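PCP domain (Thermobifida fusca, PDB 7KW3) probably carries amino acid and peptide intermediates as thioesters on a phosphopantetheine arm between the catalytic domains of a non-ribosomal peptide synthetase. Local coordinates at residues 28-33 / 65-70; 7-12 / 52-57; 15-20 / 43-48. All coordinates share one frame; numbering follows the deposited sequence.

Contact 1 (28-33 / 65-70); sequences ADADFF and PVVADL
Residues 28-33 and 65-70 run antiparallel, their end-to-end directions 177° apart, and a single beta bridge pairs Asp31 with Val66, whose CA atoms stand 4.3 Å apart. Three backbone hydrogen bonds fasten the two segments. Phe32 N donates to Pro65 O at 2.9 Å, rising above the plane of that carbonyl; the same oxygen is also hydrogen-bonded to Tyr17 OH of helix 8-21, so it is gripped twice. Val67 N donates to Ala30 O at 3.0 Å, and Ala68 N, less straight at 135°, reaches Ala28 O. Val66 holds the N-cap position of helix 67-73, which means that the last two bonds occupy amide groups of the first helical turn, where the helix itself supplies no acceptor. Ala30 O additionally receives a CA-H...O contact from Val66 CA at 3.2 Å. In the helical bundle of this carrier domain, of the phosphopantetheine-attachment family, the pairing ties the long loop between helices 8-21 and 39-51 to the start of helix 67-73. Pro65 is the main apolar piece. Its CB meets CD2 of Phe33 at 3.6 Å, touching the edge of that ring near its plane, while Phe32 CD2 lies over the centre of one ring face. Asp31 lies side by side with the proline and points the same way: its CG, anti to the backbone N (chi1 -176°), comes alongside the pyrrolidine ring. OD2 approaches Pro65 CG to 3.7 Å. OD1 of this aspartate turns back to its own chain, accepting from Ala34 N and, weakly, from Phe33 N. Val66 CG1 packs on the backbone of Asp29. At the far end of the pairing, Val67 sets CB 3.3 Å from Ala28 O.

Contact 2 (7-12 / 52-57); sequences TEAEAA and AGWEIS
Ala9 and Trp54 meet in a nearly ideal CH-pi contact: the methyl CB of Ala9 sits 3.7 Å from the centroid of the indole six-membered ring and only 2° off its normal. All six atoms of that ring are therefore almost equally distant from the methyl group. One helical turn on, Ala12 CB comes obliquely to the five-membered part of the indole, 3.6 Å from Trp54 CD1, and also touches Ala52 CB at 4.2 Å. Glu8 contributes the aliphatic start of its side chain, CB lying 4.3 Å from Trp54 CZ2. The contact is one of packing, without hydrogen bonds across it, and the small alanines let the broad ring settle close to the helix backbone, with Ala9 CA 3.8 Å from Trp54 CE2. In Trp54 a chi1 of -63° sets CG anti to the carbonyl carbon, from where the indole extends to helix 8-21. Behind it, Gly53, with positive phi, is the C-prime residue of a Schellman motif that ends helix 39-51 and turns the chain into the strand. On the other side, Thr7 caps the start of helix 8-21, its OG1 accepting from Glu10 N at 3.1 Å in an almost straight bond. Strand 54-55 pairs antiparallel with strand 75-76, and Ala9 also packs on Ala71 of helix 67-73, placing this surface contact where helix 8-21 meets the small sheet.

Contact 3 (15-20 / 43-48); sequences AVYAEV and LRLVHR
Val16 and Leu45 supply the apolar centre where helices 15-20 and 43-48 pack, their axes 9.7 Å apart at closest approach and 137° apart in direction, an antiparallel-leaning pair in the carrier-protein helical bundle. Val16 CG1 touches Leu45 CD1 at 3.6 Å; CD1 also touches Tyr17 CD1, and CD2 lies obliquely against that ring, 3.8 Å from Tyr17 CE1. With Leu45 CG anti to the backbone N (chi1 162°), the branch is carried toward the facing helix. Val20 CG2 packs next, against the backbone of Arg44 and, at 3.6 Å, Arg48 CD.

Charge is confined to the exposed border. Glu19 crosses Arg48 at about a right angle, carboxylate and guanidinium planes almost parallel (7°) but offset: OE1 lies off the latter plane, against Arg48 CD, with a long salt bridge of 3.5 Å to Arg48 NH1. Arg44 CB lies over the centre of the guanidinium's opposite side, so the group is held between them. A water donates to Val20 O and accepts from Arg44 NH1 at 3.0 Å.

On the inner flank, Tyr17 packs on Val67 and Leu70 of helix 67-73 and meets Phe32 edge-to-face, so helices 8-21 and 39-51 close over the loop carrying Phe32.

Overall arrangement
Helix 8-21 serves both contact 2, through its first turns, and contact 3, through its later ones; contact 3 is nested within the chain loop that contact 2 closes. Contacts 1 and 3 are partly buried, on opposite sides of the chain's centre, whereas contact 2 lies at the surface. Their chemistry differs accordingly: contact 1 joins loop to helix start mainly by backbone hydrogen bonds, contact 2 rests on an indole packed against alanines, and contact 3 combines aliphatic packing with a charged, hydrated rim. Tyr17 links contacts 1 and 3, Ile56 reaches from contact 2 to Leu70 and Leu45, and Glu10 packs against Ala28 and Ala68 of contact 1.

Contact 1 (28-33 / 65-70)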
loop_
_atom_site.group_PDB
_atom_site.type_symbol
_atom_site.label_atom_id
_atom_site.label_comp_id
_atom_site.label_asym_id
_atom_site.label_seq_id
_atom_site.Cartn_x
_atom_site.Cartn_y
_atom_site.Cartn_z
ATOM N N ALA A 28 1.551 -8.873 3.623
ATOM C CA ALA A 28 1.394 -7.721 4.500
ATOM C C ALA A 28 2.723 -7.166 5.004
ATOM O O ALA A 28 2.742 -6.062 5.552
ATOM C CB ALA A 28 0.501 -8.084 5.683
ATOM N N ASP A 29 3.823 -7.894 4.844
ATOM C CA ASP A 29 5.142 -7.415 5.221
ATOM C C ASP A 29 5.944 -6.894 4.028
ATOM O O ASP A 29 7.140 -6.627 4.167
ATOM C CB ASP A 29 5.911 -8.531 5.930
ATOM C CG ASP A 29 6.009 -9.802 5.085
ATOM O OD1 ASP A 29 5.448 -9.855 3.962
ATOM O OD2 ASP A 29 6.653 -10.756 5.557
ATOM N N ALA A 30 5.317 -6.732 2.868
ATOM C CA ALA A 30 6.038 -6.313 1.675
ATOM C C ALA A 30 6.470 -4.855 1.758
ATOM O O ALA A 30 5.729 -3.991 2.242
ATOM C CB ALA A 30 5.171 -6.518 0.441
ATOM N N ASP A 31 7.684 -4.597 1.271
ATOM C CA ASP A 31 8.264 -3.262 1.200
ATOM C C ASP A 31 8.050 -2.735 -0.211
ATOM O O ASP A 31 8.534 -3.337 -1.178
ATOM C CB ASP A 31 9.756 -3.303 1.540
ATOM C CG ASP A 31 10.396 -1.914 1.579
ATOM O OD1 ASP A 31 10.345 -1.188 0.562
ATOM O OD2 ASP A 31 10.961 -1.556 2.639
ATOM N N PHE A 32 7.354 -1.599 -0.322
ATOM C CA PHE A 32 6.964 -1.085 -1.634
ATOM C C PHE A 32 8.180 -0.818 -2.522
ATOM O O PHE A 32 8.178 -1.165 -3.711
ATOM C CB PHE A 32 6.120 0.178 -1.463
ATOM C CG PHE A 32 5.490 0.674 -2.732
ATOM C CD1 PHE A 32 4.456 -0.031 -3.335
ATOM C CD2 PHE A 32 5.908 1.866 -3.311
ATOM C CE1 PHE A 32 3.859 0.434 -4.503
ATOM C CE2 PHE A 32 5.308 2.342 -4.478
ATOM C CZ PHE A 32 4.284 1.621 -5.075
ATOM N N PHE A 33 9.243 -0.242 -1.959
ATOM C CA PHE A 33 10.408 0.069 -2.782
ATOM C C PHE A 33 11.307 -1.140 -2.997
ATOM O O PHE A 33 11.970 -1.233 -4.037
ATOM C CB PHE A 33 11.168 1.249 -2.171
ATOM C CG PHE A 33 10.338 2.490 -2.125
ATOM C CD1 PHE A 33 10.167 3.269 -3.271
ATOM C CD2 PHE A 33 9.640 2.822 -0.973
ATOM C CE1 PHE A 33 9.356 4.390 -3.251
ATOM C CE2 PHE A 33 8.825 3.944 -0.940
ATOM C CZ PHE A 33 8.682 4.731 -2.085
ATOM N N PRO A 65 7.206 2.247 4.026
ATOM C CA PRO A 65 6.979 1.484 2.784
ATOM C C PRO A 65 6.445 0.071 3.003
ATOM O O PRO A 65 5.979 -0.545 2.034
ATOM C CB PRO A 65 8.361 1.471 2.118
ATOM C CG PRO A 65 9.335 1.681 3.247
ATOM C CD PRO A 65 8.631 2.532 4.270
ATOM N N VAL A 66 6.476 -0.456 4.221
ATOM C CA VAL A 66 5.920 -1.779 4.488
ATOM C C VAL A 66 4.406 -1.663 4.650
ATOM O O VAL A 66 3.919 -0.787 5.375
ATOM C CB VAL A 66 6.570 -2.398 5.733
ATOM C CG1 VAL A 66 5.933 -3.738 6.049
ATOM C CG2 VAL A 66 8.075 -2.560 5.513
ATOM N N VAL A 67 3.670 -2.568 3.984
ATOM C CA VAL A 67 2.201 -2.546 3.969
ATOM C C VAL A 67 1.643 -2.343 5.379
ATOM O O VAL A 67 0.854 -1.425 5.626
ATOM C CB VAL A 67 1.643 -3.841 3.340
ATOM C CG1 VAL A 67 0.130 -3.931 3.520
ATOM C CG2 VAL A 67 1.998 -3.944 1.851
ATOM N N ALA A 68 2.050 -3.198 6.320
ATOM C CA ALA A 68 1.474 -3.135 7.661
ATOM C C ALA A 68 1.739 -1.784 8.313
ATOM O O ALA A 68 0.879 -1.250 9.025
ATOM C CB ALA A 68 2.021 -4.274 8.534
ATOM N N ASP A 69 2.930 -1.219 8.099
ATOM C CA ASP A 69 3.225 0.096 8.652
ATOM C C ASP A 69 2.399 1.184 7.973
ATOM O O ASP A 69 1.917 2.111 8.633
ATOM C CB ASP A 69 4.717 0.383 8.512
ATOM C CG ASP A 69 5.558 -0.579 9.320
ATOM O OD1 ASP A 69 5.080 -1.004 10.397
ATOM O OD2 ASP A 69 6.680 -0.917 8.873
ATOM N N LEU A 70 2.224 1.079 6.652
ATOM C CA LEU A 70 1.441 2.066 5.926
ATOM C C LEU A 70 -0.027 2.006 6.341
ATOM O O LEU A 70 -0.681 3.047 6.492
ATOM C CB LEU A 70 1.613 1.844 4.418
ATOM C CG LEU A 70 0.942 2.850 3.486
ATOM C CD1 LEU A 70 1.448 4.265 3.783
ATOM C CD2 LEU A 70 1.202 2.476 2.032
#

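Contact 2 (7-12 / 52-57)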
loop_
_atom_site.group_PDB
_atom_site.type_symbol
_atom_site.label_atom_id
_atom_site.label_comp_id
_atom_site.label_asym_id
_atom_site.label_seq_id
_atom_site.Cartn_x
_atom_site.Cartn_y
_atom_site.Cartn_z
ATOM N N THR A 7 -5.793 -6.833 8.869
ATOM C CA THR A 7 -6.820 -5.810 8.995
ATOM C C THR A 7 -7.316 -5.459 7.604
ATOM O O THR A 7 -6.663 -5.749 6.596
ATOM C CB THR A 7 -6.311 -4.525 9.690
ATOM O OG1 THR A 7 -5.328 -3.873 8.866
ATOM C CG2 THR A 7 -5.705 -4.844 11.036
ATOM N N GLU A 8 -8.490 -4.830 7.568
ATOM C CA GLU A 8 -9.054 -4.338 6.316
ATOM C C GLU A 8 -8.089 -3.398 5.587
ATOM O O GLU A 8 -7.917 -3.501 4.366
ATOM C CB GLU A 8 -10.385 -3.650 6.617
ATOM C CG GLU A 8 -11.244 -3.417 5.422
ATOM C CD GLU A 8 -11.999 -4.664 4.983
ATOM O OE1 GLU A 8 -12.390 -5.503 5.835
ATOM O OE2 GLU A 8 -12.207 -4.791 3.764
ATOM N N ALA A 9 -7.424 -2.489 6.322
ATOM C CA ALA A 9 -6.470 -1.574 5.688
ATOM C C ALA A 9 -5.279 -2.323 5.094
ATOM O O ALA A 9 -4.874 -2.050 3.957
ATOM C CB ALA A 9 -5.987 -0.522 6.686
ATOM N N GLU A 10 -4.708 -3.274 5.844
ATOM C CA GLU A 10 -3.650 -4.117 5.289
ATOM C C GLU A 10 -4.111 -4.831 4.028
ATOM O O GLU A 10 -3.390 -4.850 3.026
ATOM C CB GLU A 10 -3.170 -5.129 6.330
ATOM C CG GLU A 10 -2.410 -4.493 7.470
ATOM C CD GLU A 10 -1.879 -5.491 8.481
ATOM O OE1 GLU A 10 -1.380 -5.014 9.514
ATOM O OE2 GLU A 10 -1.940 -6.729 8.255
ATOM N N ALA A 11 -5.321 -5.404 4.047
ATOM C CA ALA A 11 -5.798 -6.168 2.897
ATOM C C ALA A 11 -5.992 -5.277 1.684
ATOM O O ALA A 11 -5.648 -5.664 0.561
ATOM C CB ALA A 11 -7.096 -6.891 3.240
ATOM N N ALA A 12 -6.530 -4.077 1.893
ATOM C CA ALA A 12 -6.698 -3.160 0.778
ATOM C C ALA A 12 -5.346 -2.758 0.195
ATOM O O ALA A 12 -5.170 -2.751 -1.031
ATOM C CB ALA A 12 -7.495 -1.938 1.224
ATOM N N ALA A 52 -9.718 2.420 -2.907
ATOM C CA ALA A 52 -10.017 1.276 -2.057
ATOM C C ALA A 52 -10.442 1.668 -0.646
ATOM O O ALA A 52 -10.593 0.787 0.201
ATOM C CB ALA A 52 -8.814 0.337 -1.990
ATOM N N GLY A 53 -10.640 2.948 -0.372
ATOM C CA GLY A 53 -11.180 3.372 0.900
ATOM C C GLY A 53 -10.185 3.895 1.919
ATOM O O GLY A 53 -10.581 4.136 3.064
ATOM N N TRP A 54 -8.922 4.100 1.544
ATOM C CA TRP A 54 -7.883 4.439 2.508
ATOM C C TRP A 54 -7.068 5.635 2.028
ATOM O O TRP A 54 -6.544 5.648 0.907
ATOM C CB TRP A 54 -7.007 3.205 2.802
ATOM C CG TRP A 54 -7.872 2.157 3.435
ATOM C CD1 TRP A 54 -8.517 1.124 2.799
ATOM C CD2 TRP A 54 -8.285 2.100 4.809
ATOM N NE1 TRP A 54 -9.268 0.411 3.701
ATOM C CE2 TRP A 54 -9.148 0.985 4.940
ATOM C CE3 TRP A 54 -7.992 2.869 5.945
ATOM C CZ2 TRP A 54 -9.734 0.626 6.159
ATOM C CZ3 TRP A 54 -8.573 2.512 7.163
ATOM C CH2 TRP A 54 -9.439 1.396 7.258
ATOM N N GLU A 55 -6.976 6.638 2.890
ATOM C CA GLU A 55 -6.316 7.900 2.598
ATOM C C GLU A 55 -4.877 7.836 3.089
ATOM O O GLU A 55 -4.640 7.687 4.290
ATOM C CB GLU A 55 -7.047 9.051 3.281
ATOM C CG GLU A 55 -7.706 9.998 2.336
ATOM C CD GLU A 55 -8.047 11.315 2.988
ATOM O OE1 GLU A 55 -7.490 12.346 2.560
ATOM O OE2 GLU A 55 -8.871 11.319 3.926
ATOM N N ILE A 56 -3.926 7.957 2.164
ATOM C CA ILE A 56 -2.514 8.072 2.498
ATOM C C ILE A 56 -1.903 9.170 1.642
ATOM O O ILE A 56 -2.489 9.623 0.656
ATOM C CB ILE A 56 -1.738 6.758 2.281
ATOM C CG1 ILE A 56 -2.005 6.221 0.878
ATOM C CG2 ILE A 56 -2.098 5.744 3.359
ATOM C CD1 ILE A 56 -1.167 5.019 0.501
ATOM N N SER A 57 -0.705 9.593 2.034
ATOM C CA SER A 57 0.103 10.515 1.249
ATOM C C SER A 57 1.341 9.818 0.693
ATOM O O SER A 57 1.779 8.770 1.185
ATOM C CB SER A 57 0.545 11.712 2.088
ATOM O OG SER A 57 1.557 11.308 3.001
#

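Contact 3 (15-20 / 43-48)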
loop_
_atom_site.group_PDB
_atom_site.type_symbol
_atom_site.label_atom_id
_atom_site.label_comp_id
_atom_site.label_asym_id
_atom_site.label_seq_id
_atom_site.Cartn_x
_atom_site.Cartn_y
_atom_site.Cartn_z
ATOM N N ALA A 15 -3.638 -5.522 -1.872
ATOM C CA ALA A 15 -4.216 -5.638 -3.201
ATOM C C ALA A 15 -3.733 -4.511 -4.100
ATOM O O ALA A 15 -3.410 -4.737 -5.273
ATOM C CB ALA A 15 -5.744 -5.657 -3.107
ATOM N N VAL A 16 -3.646 -3.292 -3.555
ATOM C CA VAL A 16 -3.236 -2.144 -4.356
ATOM C C VAL A 16 -1.748 -2.221 -4.699
ATOM O O VAL A 16 -1.350 -1.895 -5.823
ATOM C CB VAL A 16 -3.604 -0.834 -3.632
ATOM C CG1 VAL A 16 -2.972 0.363 -4.332
ATOM C CG2 VAL A 16 -5.113 -0.662 -3.598
ATOM N N TYR A 17 -0.906 -2.657 -3.749
ATOM C CA TYR A 17 0.502 -2.914 -4.062
ATOM C C TYR A 17 0.634 -3.875 -5.232
ATOM O O TYR A 17 1.407 -3.637 -6.165
ATOM C CB TYR A 17 1.237 -3.522 -2.870
ATOM C CG TYR A 17 1.842 -2.589 -1.857
ATOM C CD1 TYR A 17 1.156 -1.471 -1.399
ATOM C CD2 TYR A 17 3.085 -2.874 -1.299
ATOM C CE1 TYR A 17 1.706 -0.643 -0.436
ATOM C CE2 TYR A 17 3.644 -2.056 -0.335
ATOM C CZ TYR A 17 2.950 -0.946 0.099
ATOM O OH TYR A 17 3.500 -0.141 1.070
ATOM N N ALA A 18 -0.090 -4.994 -5.173
ATOM C CA ALA A 18 0.011 -5.993 -6.228
ATOM C C ALA A 18 -0.435 -5.415 -7.561
ATOM O O ALA A 18 0.212 -5.635 -8.590
ATOM C CB ALA A 18 -0.814 -7.228 -5.863
ATOM N N GLU A 19 -1.523 -4.642 -7.554
ATOM C CA GLU A 19 -2.018 -4.069 -8.798
ATOM C C GLU A 19 -1.049 -3.027 -9.349
ATOM O O GLU A 19 -0.777 -3.001 -10.554
ATOM C CB GLU A 19 -3.400 -3.455 -8.570
ATOM C CG GLU A 19 -3.953 -2.706 -9.780
ATOM C CD GLU A 19 -4.934 -1.600 -9.382
ATOM O OE1 GLU A 19 -5.145 -0.674 -10.197
ATOM O OE2 GLU A 19 -5.488 -1.649 -8.254
ATOM N N VAL A 20 -0.507 -2.174 -8.479
ATOM C CA VAL A 20 0.359 -1.088 -8.932
ATOM C C VAL A 20 1.707 -1.630 -9.383
ATOM O O VAL A 20 2.266 -1.176 -10.387
ATOM C CB VAL A 20 0.517 -0.035 -7.815
ATOM C CG1 VAL A 20 1.739 0.820 -8.040
ATOM C CG2 VAL A 20 -0.717 0.838 -7.738
ATOM N N LEU A 43 2.760 7.634 -6.657
ATOM C CA LEU A 43 1.604 8.417 -7.069
ATOM C C LEU A 43 0.404 7.513 -7.331
ATOM O O LEU A 43 -0.705 7.781 -6.861
ATOM C CB LEU A 43 1.950 9.238 -8.314
ATOM C CG LEU A 43 0.924 10.301 -8.713
ATOM C CD1 LEU A 43 0.872 11.367 -7.647
ATOM C CD2 LEU A 43 1.247 10.939 -10.042
ATOM N N ARG A 44 0.618 6.419 -8.065
ATOM C CA ARG A 44 -0.491 5.525 -8.391
ATOM C C ARG A 44 -1.021 4.822 -7.154
ATOM O O ARG A 44 -2.238 4.659 -7.004
ATOM C CB ARG A 44 -0.056 4.504 -9.437
ATOM C CG ARG A 44 0.204 5.135 -10.769
ATOM C CD ARG A 44 0.805 4.144 -11.737
ATOM N NE ARG A 44 1.284 4.835 -12.918
ATOM C CZ ARG A 44 1.929 4.243 -13.916
ATOM N NH1 ARG A 44 2.172 2.943 -13.864
ATOM N NH2 ARG A 44 2.337 4.951 -14.961
ATOM N N LEU A 45 -0.120 4.381 -6.272
ATOM C CA LEU A 45 -0.533 3.744 -5.026
ATOM C C LEU A 45 -1.437 4.663 -4.208
ATOM O O LEU A 45 -2.461 4.221 -3.681
ATOM C CB LEU A 45 0.706 3.338 -4.222
ATOM C CG LEU A 45 0.603 3.027 -2.728
ATOM C CD1 LEU A 45 -0.350 1.871 -2.468
ATOM C CD2 LEU A 45 1.975 2.696 -2.168
ATOM N N VAL A 46 -1.082 5.950 -4.106
ATOM C CA VAL A 46 -1.897 6.900 -3.345
ATOM C C VAL A 46 -3.314 6.981 -3.914
ATOM O O VAL A 46 -4.298 6.877 -3.171
ATOM C CB VAL A 46 -1.225 8.287 -3.313
ATOM C CG1 VAL A 46 -2.217 9.356 -2.819
ATOM C CG2 VAL A 46 0.034 8.262 -2.450
ATOM N N HIS A 47 -3.438 7.183 -5.236
ATOM C CA HIS A 47 -4.755 7.241 -5.880
ATOM C C HIS A 47 -5.547 5.958 -5.675
ATOM O O HIS A 47 -6.751 6.000 -5.405
ATOM C CB HIS A 47 -4.623 7.463 -7.388
ATOM C CG HIS A 47 -3.874 8.693 -7.773
ATOM N ND1 HIS A 47 -3.922 9.859 -7.035
ATOM C CD2 HIS A 47 -3.070 8.949 -8.834
ATOM C CE1 HIS A 47 -3.180 10.780 -7.626
ATOM N NE2 HIS A 47 -2.653 10.255 -8.719
ATOM N N ARG A 48 -4.907 4.808 -5.876
ATOM C CA ARG A 48 -5.664 3.567 -5.867
ATOM C C ARG A 48 -6.025 3.158 -4.448
ATOM O O ARG A 48 -7.090 2.575 -4.227
ATOM C CB ARG A 48 -4.883 2.479 -6.614
ATOM C CG ARG A 48 -5.079 2.571 -8.142
ATOM C CD ARG A 48 -3.956 1.943 -8.986
ATOM N NE ARG A 48 -3.719 2.723 -10.215
ATOM C CZ ARG A 48 -2.975 2.344 -11.262
ATOM N NH1 ARG A 48 -2.362 1.158 -11.288
ATOM N NH2 ARG A 48 -2.847 3.166 -12.303
HETATM O O HOH W 1 1.110 0.729 -12.127
#